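Side-chain contacts in amino acid ABC superfamily ATP binding cassette transporter, binding protein (Streptococcus pneumoniae, PDB 4H5G), which binds L-arginine between its two lobes and probably hands it to a membrane ABC transporter for uptake into the cell: residues E26-V31 with N35-A40; S69-K74 with K89-F94; A75-A80 with D209-V214; E135-E140 with A167-E172; Q146-T151 with V157-A162. One frame throughout, in Å; residues are numbered along the deposited sequence.

Contact 1 of 5, residues E26-V31 with N35-A40; sequences EFQSLV and NQVVGA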
# COMPACT_ATOMS: atom_id res chain seq x y z
N GLU A 26 -0.51 4.43 -4.38
CA GLU A 26 0.39 5.58 -4.57
C GLU A 26 1.49 5.22 -5.55
O GLU A 26 2.04 4.11 -5.51
CB GLU A 26 1.00 6.05 -3.25
CG GLU A 26 1.64 4.96 -2.41
CD GLU A 26 0.66 4.35 -1.44
OE1 GLU A 26 -0.24 5.09 -0.98
OE2 GLU A 26 0.77 3.14 -1.13
N PHE A 27 1.81 6.16 -6.43
CA PHE A 27 2.82 5.94 -7.46
C PHE A 27 3.21 7.25 -8.10
O PHE A 27 2.65 8.29 -7.78
CB PHE A 27 2.33 4.94 -8.53
CG PHE A 27 1.05 5.34 -9.24
CD1 PHE A 27 -0.17 5.24 -8.61
CD2 PHE A 27 1.07 5.75 -10.57
CE1 PHE A 27 -1.35 5.57 -9.27
CE2 PHE A 27 -0.10 6.09 -11.24
CZ PHE A 27 -1.32 6.00 -10.59
N GLN A 28 4.18 7.20 -9.00
CA GLN A 28 4.65 8.40 -9.68
C GLN A 28 4.04 8.49 -11.05
O GLN A 28 4.01 7.51 -11.80
CB GLN A 28 6.17 8.36 -9.83
CG GLN A 28 6.88 8.08 -8.53
CD GLN A 28 7.61 9.27 -8.00
OE1 GLN A 28 7.04 10.36 -7.87
NE2 GLN A 28 8.90 9.09 -7.71
N SER A 29 3.57 9.69 -11.41
CA SER A 29 2.99 9.92 -12.72
C SER A 29 3.35 11.31 -13.23
O SER A 29 3.50 12.25 -12.46
CB SER A 29 1.47 9.76 -12.64
OG SER A 29 0.90 9.75 -13.94
N LEU A 30 3.50 11.41 -14.55
CA LEU A 30 3.77 12.67 -15.22
C LEU A 30 2.49 13.50 -15.27
O LEU A 30 1.61 13.24 -16.09
CB LEU A 30 4.26 12.39 -16.65
CG LEU A 30 5.69 12.70 -17.10
CD1 LEU A 30 5.70 13.84 -18.12
CD2 LEU A 30 6.62 13.01 -15.93
N VAL A 31 2.38 14.46 -14.36
CA VAL A 31 1.24 15.37 -14.35
C VAL A 31 1.73 16.74 -14.83
O VAL A 31 2.63 17.32 -14.22
CB VAL A 31 0.59 15.47 -12.97
CG1 VAL A 31 -0.48 16.55 -12.94
CG2 VAL A 31 -0.00 14.12 -12.58
N ASN A 35 6.97 15.16 -12.53
CA ASN A 35 6.77 13.95 -11.78
C ASN A 35 6.07 14.30 -10.49
O ASN A 35 6.45 15.22 -9.77
CB ASN A 35 8.10 13.25 -11.51
CG ASN A 35 8.06 11.81 -11.91
OD1 ASN A 35 7.11 11.09 -11.59
ND2 ASN A 35 9.08 11.37 -12.64
N GLN A 36 5.07 13.51 -10.15
CA GLN A 36 4.21 13.84 -9.05
C GLN A 36 3.71 12.53 -8.47
O GLN A 36 3.51 11.57 -9.20
CB GLN A 36 3.03 14.64 -9.59
CG GLN A 36 2.14 15.29 -8.57
CD GLN A 36 1.19 16.25 -9.23
OE1 GLN A 36 1.58 17.04 -10.09
NE2 GLN A 36 -0.08 16.18 -8.85
N VAL A 37 3.53 12.50 -7.16
CA VAL A 37 3.00 11.32 -6.49
C VAL A 37 1.48 11.39 -6.55
O VAL A 37 0.88 12.38 -6.11
CB VAL A 37 3.46 11.28 -5.02
CG1 VAL A 37 2.83 10.08 -4.32
CG2 VAL A 37 4.99 11.22 -4.95
N VAL A 38 0.87 10.35 -7.10
CA VAL A 38 -0.58 10.31 -7.29
C VAL A 38 -1.10 8.99 -6.78
O VAL A 38 -0.33 8.10 -6.42
CB VAL A 38 -0.95 10.43 -8.78
CG1 VAL A 38 -0.49 11.77 -9.37
CG2 VAL A 38 -0.32 9.27 -9.56
N GLY A 39 -2.42 8.84 -6.77
CA GLY A 39 -3.01 7.57 -6.38
C GLY A 39 -4.16 7.75 -5.41
O GLY A 39 -4.39 8.85 -4.91
N ALA A 40 -4.87 6.67 -5.13
CA ALA A 40 -6.07 6.78 -4.29
C ALA A 40 -5.72 7.22 -2.86
O ALA A 40 -6.47 7.98 -2.25
CB ALA A 40 -6.86 5.46 -4.29

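Contact 2 of 5, residues S69-K74 with K89-F94; sequences SLQTGK and KEVFDF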
# COMPACT_ATOMS: atom_id res chain seq x y z
N SER A 69 9.27 6.34 10.28
CA SER A 69 9.29 7.80 10.12
C SER A 69 8.11 8.45 10.83
O SER A 69 8.24 9.54 11.38
CB SER A 69 9.31 8.20 8.64
OG SER A 69 8.10 7.88 7.99
N LEU A 70 6.96 7.78 10.83
CA LEU A 70 5.81 8.27 11.59
C LEU A 70 6.13 8.22 13.06
O LEU A 70 5.94 9.19 13.79
CB LEU A 70 4.57 7.41 11.29
CG LEU A 70 3.34 7.61 12.19
CD1 LEU A 70 2.70 9.02 11.99
CD2 LEU A 70 2.29 6.52 11.91
N GLN A 71 6.66 7.09 13.50
CA GLN A 71 6.97 6.87 14.92
C GLN A 71 7.93 7.93 15.47
O GLN A 71 7.78 8.40 16.61
CB GLN A 71 7.56 5.47 15.11
CG GLN A 71 7.78 5.05 16.56
CD GLN A 71 8.38 3.64 16.68
OE1 GLN A 71 8.49 3.10 17.78
NE2 GLN A 71 8.76 3.06 15.54
N THR A 72 8.92 8.31 14.67
CA THR A 72 9.95 9.23 15.17
C THR A 72 9.66 10.71 14.89
O THR A 72 10.50 11.56 15.16
CB THR A 72 11.35 8.87 14.63
OG1 THR A 72 11.35 9.04 13.21
CG2 THR A 72 11.69 7.42 14.95
N GLY A 73 8.49 10.99 14.33
CA GLY A 73 8.02 12.36 14.19
C GLY A 73 8.31 13.08 12.88
O GLY A 73 8.18 14.30 12.80
N LYS A 74 8.70 12.32 11.86
CA LYS A 74 9.01 12.89 10.55
C LYS A 74 7.73 13.15 9.74
O LYS A 74 7.76 13.86 8.73
CB LYS A 74 9.91 11.96 9.74
CG LYS A 74 11.18 11.50 10.45
CD LYS A 74 12.16 12.65 10.66
CE LYS A 74 13.33 12.20 11.53
NZ LYS A 74 12.88 11.82 12.91
N LYS A 89 -0.76 -2.60 15.67
CA LYS A 89 -1.62 -1.88 16.61
C LYS A 89 -1.02 -1.78 18.01
O LYS A 89 -1.51 -1.01 18.83
CB LYS A 89 -3.01 -2.52 16.67
CG LYS A 89 -3.86 -2.27 15.42
CD LYS A 89 -5.20 -3.01 15.50
CE LYS A 89 -6.08 -2.73 14.27
NZ LYS A 89 -7.39 -3.46 14.35
N GLU A 90 0.02 -2.56 18.28
CA GLU A 90 0.72 -2.45 19.56
C GLU A 90 1.53 -1.16 19.63
O GLU A 90 1.79 -0.64 20.72
CB GLU A 90 1.65 -3.65 19.77
CG GLU A 90 0.93 -4.96 19.90
CD GLU A 90 1.87 -6.15 19.98
OE1 GLU A 90 3.00 -5.99 20.48
OE2 GLU A 90 1.46 -7.25 19.54
N VAL A 91 1.92 -0.65 18.47
CA VAL A 91 2.83 0.50 18.38
C VAL A 91 2.13 1.76 17.89
O VAL A 91 2.44 2.86 18.35
CB VAL A 91 4.02 0.19 17.43
CG1 VAL A 91 4.98 1.39 17.33
CG2 VAL A 91 4.75 -1.06 17.89
N PHE A 92 1.19 1.60 16.96
CA PHE A 92 0.46 2.72 16.37
C PHE A 92 -1.03 2.63 16.62
O PHE A 92 -1.55 1.56 16.92
CB PHE A 92 0.69 2.73 14.85
CG PHE A 92 2.13 2.79 14.48
CD1 PHE A 92 2.79 4.01 14.46
CD2 PHE A 92 2.84 1.64 14.18
CE1 PHE A 92 4.13 4.08 14.14
CE2 PHE A 92 4.18 1.71 13.86
CZ PHE A 92 4.82 2.93 13.84
N ASP A 93 -1.72 3.76 16.49
CA ASP A 93 -3.17 3.71 16.38
C ASP A 93 -3.52 3.74 14.92
O ASP A 93 -2.72 4.19 14.10
CB ASP A 93 -3.81 4.89 17.10
CG ASP A 93 -3.92 4.66 18.60
OD1 ASP A 93 -3.78 3.51 19.07
OD2 ASP A 93 -4.17 5.65 19.31
N PHE A 94 -4.69 3.24 14.58
CA PHE A 94 -5.11 3.27 13.19
C PHE A 94 -6.48 3.89 13.07
O PHE A 94 -7.31 3.79 13.99
CB PHE A 94 -5.15 1.86 12.58
CG PHE A 94 -3.80 1.30 12.23
CD1 PHE A 94 -3.08 0.56 13.15
CD2 PHE A 94 -3.25 1.52 10.97
CE1 PHE A 94 -1.83 0.04 12.83
CE2 PHE A 94 -2.00 1.00 10.64
CZ PHE A 94 -1.29 0.26 11.57

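Contact 3 of 5, residues A75-A80 with D209-V214; sequences ADLAVA and DDLKEV. With ARG (arginine), chain L; EDO (1,2-ethanediol), chain J.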
# COMPACT_ATOMS: atom_id res chain seq x y z
N ALA A 75 6.63 12.55 10.18
CA ALA A 75 5.33 12.77 9.54
C ALA A 75 4.21 12.72 10.58
O ALA A 75 4.40 12.16 11.66
CB ALA A 75 5.09 11.73 8.43
N ASP A 76 3.05 13.27 10.23
CA ASP A 76 1.87 13.28 11.09
C ASP A 76 1.04 12.01 10.93
O ASP A 76 0.39 11.55 11.87
CB ASP A 76 0.97 14.46 10.72
CG ASP A 76 1.64 15.80 10.93
OD1 ASP A 76 2.07 16.09 12.07
OD2 ASP A 76 1.75 16.56 9.95
N LEU A 77 1.05 11.48 9.71
CA LEU A 77 0.28 10.29 9.37
C LEU A 77 1.14 9.42 8.46
O LEU A 77 2.02 9.92 7.78
CB LEU A 77 -0.98 10.67 8.60
CG LEU A 77 -2.05 11.55 9.26
CD1 LEU A 77 -3.14 11.85 8.23
CD2 LEU A 77 -2.63 10.84 10.48
N ALA A 78 0.85 8.13 8.41
CA ALA A 78 1.41 7.28 7.36
C ALA A 78 0.25 6.69 6.57
O ALA A 78 -0.69 6.15 7.15
CB ALA A 78 2.28 6.19 7.96
N VAL A 79 0.30 6.83 5.25
CA VAL A 79 -0.76 6.31 4.38
C VAL A 79 -0.04 5.66 3.21
O VAL A 79 0.56 6.33 2.38
CB VAL A 79 -1.67 7.43 3.86
CG1 VAL A 79 -2.83 6.83 3.06
CG2 VAL A 79 -2.24 8.27 5.02
N ALA A 80 -0.08 4.33 3.17
CA ALA A 80 0.70 3.60 2.16
C ALA A 80 0.16 2.20 1.95
O ALA A 80 0.93 1.24 1.93
CB ALA A 80 2.17 3.55 2.58
N ASP A 209 -5.95 10.91 19.49
CA ASP A 209 -7.40 10.72 19.31
C ASP A 209 -8.11 11.86 18.59
O ASP A 209 -9.05 11.63 17.83
CB ASP A 209 -8.10 10.47 20.65
CG ASP A 209 -7.72 9.13 21.27
OD1 ASP A 209 -7.07 8.32 20.59
OD2 ASP A 209 -8.10 8.89 22.44
N ASP A 210 -7.65 13.09 18.83
CA ASP A 210 -8.28 14.23 18.16
C ASP A 210 -8.08 14.17 16.64
O ASP A 210 -9.03 14.35 15.87
CB ASP A 210 -7.76 15.56 18.74
CG ASP A 210 -6.26 15.74 18.59
OD1 ASP A 210 -5.51 14.73 18.65
OD2 ASP A 210 -5.82 16.90 18.41
N LEU A 211 -6.86 13.88 16.21
CA LEU A 211 -6.59 13.75 14.78
C LEU A 211 -7.26 12.50 14.21
O LEU A 211 -7.80 12.53 13.10
CB LEU A 211 -5.07 13.74 14.52
CG LEU A 211 -4.61 13.56 13.07
CD1 LEU A 211 -5.16 14.68 12.18
CD2 LEU A 211 -3.08 13.53 13.00
N LYS A 212 -7.25 11.41 14.96
CA LYS A 212 -7.92 10.18 14.50
C LYS A 212 -9.41 10.42 14.20
O LYS A 212 -9.94 9.90 13.21
CB LYS A 212 -7.76 9.04 15.52
CG LYS A 212 -8.52 7.74 15.13
CD LYS A 212 -8.17 6.56 16.04
CE LYS A 212 -9.36 5.59 16.21
NZ LYS A 212 -9.81 4.95 14.91
N GLU A 213 -10.07 11.23 15.03
CA GLU A 213 -11.49 11.54 14.82
C GLU A 213 -11.71 12.23 13.49
O GLU A 213 -12.69 11.94 12.78
CB GLU A 213 -12.05 12.42 15.96
CG GLU A 213 -12.20 11.70 17.30
CD GLU A 213 -13.03 12.47 18.29
OE1 GLU A 213 -13.60 13.53 17.92
OE2 GLU A 213 -13.12 12.00 19.45
N VAL A 214 -10.81 13.15 13.14
CA VAL A 214 -10.94 13.87 11.88
C VAL A 214 -10.67 12.92 10.71
O VAL A 214 -11.41 12.90 9.72
CB VAL A 214 -9.95 15.05 11.79
CG1 VAL A 214 -10.09 15.77 10.45
CG2 VAL A 214 -10.19 16.01 12.95
N ARG L . -0.45 -3.97 2.70
CA ARG L . 0.93 -4.42 2.93
C ARG L . 1.41 -4.03 4.31
O ARG L . 0.85 -3.14 4.97
CB ARG L . 1.88 -3.86 1.86
CG ARG L . 1.79 -2.35 1.66
CD ARG L . 2.92 -1.84 0.75
NE ARG L . 2.74 -0.42 0.41
CZ ARG L . 3.53 0.28 -0.40
NH1 ARG L . 3.27 1.56 -0.66
NH2 ARG L . 4.58 -0.31 -0.96
OXT ARG L . 2.39 -4.60 4.80
C1 EDO J . 1.41 16.05 16.44
O1 EDO J . 2.08 17.29 16.70
C2 EDO J . 0.70 16.14 15.10
O2 EDO J . 0.52 14.82 14.55

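Contact 4 of 5, residues E135-E140 with A167-E172; sequences ESMVKE and AVHMDE. With ARG (arginine), chain L.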
# COMPACT_ATOMS: atom_id res chain seq x y z
N GLU A 135 5.02 -10.29 2.62
CA GLU A 135 6.30 -10.92 2.93
C GLU A 135 6.16 -11.91 4.09
O GLU A 135 6.61 -13.06 4.00
CB GLU A 135 7.36 -9.87 3.28
CG GLU A 135 8.72 -10.47 3.63
CD GLU A 135 9.67 -9.45 4.26
OE1 GLU A 135 10.89 -9.50 3.98
OE2 GLU A 135 9.19 -8.60 5.04
N SER A 136 5.51 -11.45 5.16
CA SER A 136 5.32 -12.28 6.35
C SER A 136 4.54 -13.54 6.02
O SER A 136 4.85 -14.62 6.53
CB SER A 136 4.58 -11.49 7.44
OG SER A 136 5.36 -10.41 7.92
N MET A 137 3.53 -13.39 5.18
CA MET A 137 2.67 -14.51 4.80
C MET A 137 3.46 -15.60 4.09
O MET A 137 3.27 -16.79 4.34
CB MET A 137 1.53 -14.01 3.91
CG MET A 137 0.52 -13.15 4.66
SD MET A 137 -0.67 -12.42 3.54
CE MET A 137 -1.59 -13.88 3.04
N VAL A 138 4.36 -15.20 3.20
CA VAL A 138 5.19 -16.19 2.52
C VAL A 138 6.11 -16.91 3.51
O VAL A 138 6.23 -18.14 3.47
CB VAL A 138 6.01 -15.56 1.38
CG1 VAL A 138 6.98 -16.60 0.79
CG2 VAL A 138 5.09 -15.02 0.28
N LYS A 139 6.75 -16.15 4.39
CA LYS A 139 7.64 -16.74 5.40
C LYS A 139 6.91 -17.74 6.28
O LYS A 139 7.48 -18.77 6.65
CB LYS A 139 8.27 -15.66 6.28
CG LYS A 139 9.31 -14.80 5.59
CD LYS A 139 10.00 -13.87 6.59
CE LYS A 139 11.00 -12.94 5.90
NZ LYS A 139 11.59 -11.97 6.87
N GLU A 140 5.66 -17.44 6.61
CA GLU A 140 4.87 -18.29 7.50
C GLU A 140 4.25 -19.49 6.81
O GLU A 140 4.26 -20.59 7.34
CB GLU A 140 3.73 -17.49 8.13
CG GLU A 140 4.12 -16.45 9.14
CD GLU A 140 2.91 -15.98 9.92
OE1 GLU A 140 2.16 -16.85 10.42
OE2 GLU A 140 2.67 -14.76 10.00
N ALA A 167 7.26 -15.34 -9.12
CA ALA A 167 5.99 -14.87 -8.58
C ALA A 167 6.26 -13.80 -7.54
O ALA A 167 7.16 -13.96 -6.73
CB ALA A 167 5.23 -16.02 -7.95
N VAL A 168 5.49 -12.72 -7.57
CA VAL A 168 5.65 -11.65 -6.59
C VAL A 168 4.37 -11.51 -5.78
O VAL A 168 3.30 -11.31 -6.35
CB VAL A 168 5.95 -10.30 -7.26
CG1 VAL A 168 6.23 -9.23 -6.19
CG2 VAL A 168 7.14 -10.41 -8.21
N HIS A 169 4.48 -11.61 -4.46
CA HIS A 169 3.32 -11.49 -3.57
C HIS A 169 3.05 -10.01 -3.29
O HIS A 169 3.97 -9.27 -2.94
CB HIS A 169 3.59 -12.22 -2.25
CG HIS A 169 2.36 -12.77 -1.59
ND1 HIS A 169 2.23 -12.85 -0.22
CD2 HIS A 169 1.23 -13.31 -2.11
CE1 HIS A 169 1.06 -13.40 0.08
NE2 HIS A 169 0.44 -13.69 -1.05
N MET A 170 1.79 -9.58 -3.42
CA MET A 170 1.45 -8.16 -3.24
C MET A 170 -0.05 -7.98 -3.05
O MET A 170 -0.82 -8.89 -3.30
CB MET A 170 1.91 -7.35 -4.46
CG MET A 170 1.16 -7.73 -5.74
SD MET A 170 1.75 -6.83 -7.20
CE MET A 170 3.41 -7.47 -7.37
N ASP A 171 -0.47 -6.79 -2.62
CA ASP A 171 -1.91 -6.53 -2.52
C ASP A 171 -2.57 -6.69 -3.88
O ASP A 171 -2.03 -6.26 -4.88
CB ASP A 171 -2.16 -5.13 -1.94
CG ASP A 171 -1.88 -5.07 -0.45
OD1 ASP A 171 -2.78 -5.47 0.31
OD2 ASP A 171 -0.77 -4.66 -0.05
N GLU A 172 -3.74 -7.32 -3.91
CA GLU A 172 -4.41 -7.62 -5.19
C GLU A 172 -4.60 -6.43 -6.17
O GLU A 172 -4.35 -6.58 -7.37
CB GLU A 172 -5.75 -8.36 -4.97
CG GLU A 172 -6.54 -8.52 -6.26
CD GLU A 172 -7.64 -9.56 -6.17
OE1 GLU A 172 -8.75 -9.22 -5.74
OE2 GLU A 172 -7.38 -10.73 -6.54
N ARG L . -0.45 -3.97 2.70
CA ARG L . 0.93 -4.42 2.93
C ARG L . 1.41 -4.03 4.31
O ARG L . 0.85 -3.14 4.97
CB ARG L . 1.88 -3.86 1.86
CG ARG L . 1.79 -2.35 1.66
CD ARG L . 2.92 -1.84 0.75
NE ARG L . 2.74 -0.42 0.41
CZ ARG L . 3.53 0.28 -0.40
NH1 ARG L . 3.27 1.56 -0.66
NH2 ARG L . 4.58 -0.31 -0.96
OXT ARG L . 2.39 -4.60 4.80

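Contact 5 of 5, residues Q146-T151 with V157-A162; sequences QLTSLT and VNELQA. With SO4 (sulfate ion), chain C.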
# COMPACT_ATOMS: atom_id res chain seq x y z
N GLN A 146 12.09 -20.39 -1.81
CA GLN A 146 13.16 -19.41 -1.92
C GLN A 146 12.53 -18.03 -1.98
O GLN A 146 12.00 -17.62 -3.03
CB GLN A 146 13.95 -19.63 -3.21
CG GLN A 146 14.63 -20.98 -3.30
CD GLN A 146 15.61 -21.21 -2.17
OE1 GLN A 146 16.30 -20.28 -1.73
NE2 GLN A 146 15.67 -22.44 -1.67
N LEU A 147 12.58 -17.30 -0.87
CA LEU A 147 11.97 -15.97 -0.83
C LEU A 147 13.04 -14.90 -0.94
O LEU A 147 14.00 -14.89 -0.17
CB LEU A 147 11.21 -15.78 0.48
CG LEU A 147 10.67 -14.37 0.73
CD1 LEU A 147 9.68 -13.94 -0.35
CD2 LEU A 147 10.02 -14.28 2.13
N THR A 148 12.88 -14.01 -1.91
CA THR A 148 13.75 -12.84 -2.03
C THR A 148 12.97 -11.64 -1.52
O THR A 148 11.94 -11.29 -2.08
CB THR A 148 14.16 -12.60 -3.49
OG1 THR A 148 14.90 -13.73 -3.98
CG2 THR A 148 15.03 -11.35 -3.61
N SER A 149 13.45 -11.00 -0.46
CA SER A 149 12.77 -9.81 0.05
C SER A 149 13.43 -8.58 -0.56
O SER A 149 14.65 -8.44 -0.50
CB SER A 149 12.85 -9.74 1.58
OG SER A 149 12.15 -10.81 2.19
N LEU A 150 12.63 -7.71 -1.15
CA LEU A 150 13.17 -6.53 -1.82
C LEU A 150 12.57 -5.27 -1.23
O LEU A 150 11.41 -5.25 -0.85
CB LEU A 150 12.86 -6.61 -3.32
CG LEU A 150 13.60 -7.80 -3.94
CD1 LEU A 150 12.97 -8.19 -5.26
CD2 LEU A 150 15.07 -7.46 -4.13
N THR A 151 13.36 -4.20 -1.16
CA THR A 151 12.87 -2.96 -0.56
C THR A 151 11.75 -2.30 -1.38
O THR A 151 10.75 -1.87 -0.83
CB THR A 151 14.02 -1.96 -0.39
OG1 THR A 151 15.03 -2.54 0.44
CG2 THR A 151 13.54 -0.69 0.24
N VAL A 157 9.11 -6.43 -9.31
CA VAL A 157 8.48 -6.70 -10.60
C VAL A 157 9.51 -6.72 -11.74
O VAL A 157 9.39 -7.51 -12.67
CB VAL A 157 7.32 -5.73 -10.88
CG1 VAL A 157 6.73 -5.96 -12.28
CG2 VAL A 157 6.24 -5.90 -9.83
N ASN A 158 10.53 -5.87 -11.65
CA ASN A 158 11.61 -5.95 -12.64
C ASN A 158 12.30 -7.31 -12.60
O ASN A 158 12.67 -7.85 -13.64
CB ASN A 158 12.64 -4.84 -12.44
CG ASN A 158 12.16 -3.49 -12.95
OD1 ASN A 158 11.28 -3.41 -13.81
ND2 ASN A 158 12.75 -2.42 -12.42
N GLU A 159 12.46 -7.87 -11.41
CA GLU A 159 13.10 -9.18 -11.29
C GLU A 159 12.20 -10.29 -11.84
O GLU A 159 12.70 -11.25 -12.44
CB GLU A 159 13.57 -9.45 -9.85
CG GLU A 159 14.67 -8.49 -9.42
CD GLU A 159 15.39 -8.91 -8.14
OE1 GLU A 159 15.20 -10.07 -7.70
OE2 GLU A 159 16.13 -8.08 -7.57
N LEU A 160 10.90 -10.15 -11.65
CA LEU A 160 9.93 -11.06 -12.27
C LEU A 160 10.04 -10.99 -13.80
O LEU A 160 10.14 -12.02 -14.48
CB LEU A 160 8.51 -10.71 -11.83
CG LEU A 160 7.39 -11.43 -12.59
CD1 LEU A 160 7.41 -12.93 -12.30
CD2 LEU A 160 6.01 -10.85 -12.26
N GLN A 161 10.05 -9.79 -14.34
CA GLN A 161 10.20 -9.63 -15.80
C GLN A 161 11.51 -10.17 -16.36
O GLN A 161 11.57 -10.63 -17.51
CB GLN A 161 10.00 -8.16 -16.19
CG GLN A 161 8.62 -7.66 -15.84
CD GLN A 161 8.38 -6.25 -16.30
OE1 GLN A 161 8.98 -5.30 -15.79
NE2 GLN A 161 7.51 -6.11 -17.28
N ALA A 162 12.56 -10.13 -15.55
CA ALA A 162 13.87 -10.63 -15.97
C ALA A 162 14.00 -12.15 -15.80
O ALA A 162 14.96 -12.75 -16.28
CB ALA A 162 14.97 -9.89 -15.21
S SO4 C . 17.36 -4.25 -1.69
O1 SO4 C . 15.99 -4.55 -2.09
O2 SO4 C . 17.97 -5.45 -1.10
O3 SO4 C . 18.11 -3.85 -2.88
O4 SO4 C . 17.38 -3.17 -0.70
O HOH W 1 16.87 -12.83 -6.57

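Contact 1 of 5, residues E26-V31 with N35-A40
Asn35 meets Leu30 and Gln28 where the antiparallel beta hairpin of strands 27-31 and 34-38 opens from its turn. Its OD1 lies 3.4 Å from Gln28 CB, with the two side chains crossing at about a right angle; that oxygen is buried here and has no polar partner in the model. Gln36 accepts a backbone bond from Ser29 N through its O, and the return bond is weak. Its extended side chain crosses that of Val31 obliquely; in the conformers given, OE1 comes near Val31 CB. Val37 turns to the face shared with Gln28 and sets CG2 against Gln28 OE1. Val38 exchanges two backbone bonds with Phe27, the straighter one from Val38 N to Phe27 O (2.8 Å, 170°). Its CG2 forms a CH-pi contact over one face of Phe27, 3.6 Å from the ring centroid. Gly39, the N-cap of the next helix, passes close to Glu26, whose OE2 binds the ligand arginine, and Gly39 CA lies 3.9 Å from Phe27 CE1.

Contact 2 of 5, residues S69-K74 with K89-F94
Leu70 and Phe92 slide past each other in opposite directions, each reaching from its own backbone toward the other segment. Leu70 CD2 does the touching and comes to 3.6 Å from Phe92 CD1. It approaches the ring obliquely. Gln71 CB also approaches obliquely, from the other side of the ring plane, at 3.8 Å from Phe92 CE1. The Phe92 ring thus lies against the last turn of helix 66-71, where that helix packs on the segment of strand 92-94 in the periplasmic binding protein type II fold. The helix ends in a Schellman motif at Gly73, with Lys74 N bonded back to Ser69 O (2.9 Å). Val91 CG1 rests 3.6 Å above the plane of the neighbouring Phe92 ring, offset toward its rim. In the conformer given, the Gln71 chain is fully extended, with CG anti to the backbone N (chi1 -174°), and this carries its amide out to Val91. The two side chains cross there at about a right angle, OE1 of Gln71 coming near Val91 CG1.

Contact 3 of 5, residues A75-A80 with D209-V214
Leu77 and Leu211 meet methyl to methyl, with CD2 of Leu77 3.7 Å from CD2 of Leu211. The two side chains cross at a slant. They reach the meeting point by different torsions. Leu77 has CG opposite its carbonyl carbon, and chi2 of 176° extends CD1 and turns CD2 aside to Leu211. Leu211 has CG opposite its backbone N (chi1 178°), and chi2 of 59° makes CD2 its extended methyl. That methyl lies 4.2 Å from Asp76 O. This is buried packing of helix 209-225 on strand 77-78, an outer strand of the three-stranded parallel sheet in one lobe of the type II binding protein fold. Leu204 and Ile8 add to the apolar surroundings of Leu211. Asp76 turns its carboxylate from the leucines: OD2 makes a salt bridge with Lys11 and also accepts from Val15 N, while OD1 takes a weak bond from an ethanediol, probably from the crystallisation liquor. Past the strand, Ala80 O accepts a hydrogen bond from NE of the bound arginine at 2.9 Å.

Contact 4 of 5, residues E135-E140 with A167-E172
His169 receives Met137 and Val138 of helix 133-141 around its imidazole, and all three side chains are buried. Two van der Waals touches are made. Met137 CB comes in at the ring edge, near its plane, 3.9 Å from His169 CE1. Val138 CG2 approaches obliquely to 3.6 Å from His169 ND1, its side chain sliding past that of His169 in the opposite direction. A sulfur-aromatic contact adds to these: Met137 SD lies 5.0 Å from the centroid of the His169 ring, again oblique. The bend of Met137 at chi3 (70°) brings CE back near His169 CE1, beside SD. No hydrogen bond joins the two segments. His169 ND1 is hydrogen-bonded to Pro134 O, which should help fix the ring's rotation, and Phe105 stacks on the ring. Asp171, two residues on, binds the ligand: its OD2 accepts from N of the bound arginine at 2.9 Å. Its carboxylate also bonds Tyr22 and Asn101. Strand 167-171 lies between strands 125-129 and 103-108 in the mixed sheet, and helix 133-141 packs on it through His169, with Leu147 of strand 146-150 beside Val138.

Contact 5 of 5, residues Q146-T151 with V157-A162
Strand 146-150 and helix 153-162 belong to a beta-alpha unit at the border of the mixed five-stranded sheet, where Leu150 and Glu159 meet at the surface. Strand 146-150 is an outermost strand of that sheet, and the helix follows it after a short turn. The two side chains come from opposite directions. Leu150 offers both its methyls to the carboxylate end of Glu159: CD2 lies 3.7 Å from Glu159 OE2, and CD1 lies 3.8 Å from Glu159 OE1. The glutamate chain gets there by extending beyond CG (chi2 -167°), so that its carboxylate projects from the helix toward the strand. This is plain van der Waals contact, and no direct hydrogen bond links the segments. Glu155 brings a second carboxylate near Glu159 OE2, which would probably raise the proton affinity of the pair. Two residues back on the same side of the strand, Thr148 sets CG2 at 4.3 Å from Glu159 OE1. A water bridges Thr148 OG1 and Glu159 OE1, but both of its bonds are weak. Beyond Leu150, a sulfate, probably from the crystallisation liquor, is held by the next residue. Thr151 N gives it a nearly straight bond (2.8 Å to sulfate O1, 173°), and Thr151 OG1 donates to sulfate O4 at 2.7 Å.

In the fold
The contacts fall into two pairs and one single, and contacts 1, 3 and 4 reach the bound arginine. Contacts 2 and 3 lie together, with centres about 10 Å apart; helix 66-71 and strand 77-78 follow each other in the chain, and Lys212 NZ is hydrogen-bonded to Phe94 O between them. Contacts 4 and 5 form a second pair, centres about 11 Å apart, sharing the mixed sheet and the bond Glu135 OE1 to Ser149 OG. Contacts 3 and 4 have centres about 27 Å apart on opposite sides of the chain's centre. Contact 1, first in the chain, meets contact 3 through Glu26. Contacts 4 and 5 are nested in the loop that contact 3 closes, consistent with a chain that crosses to the second lobe and returns.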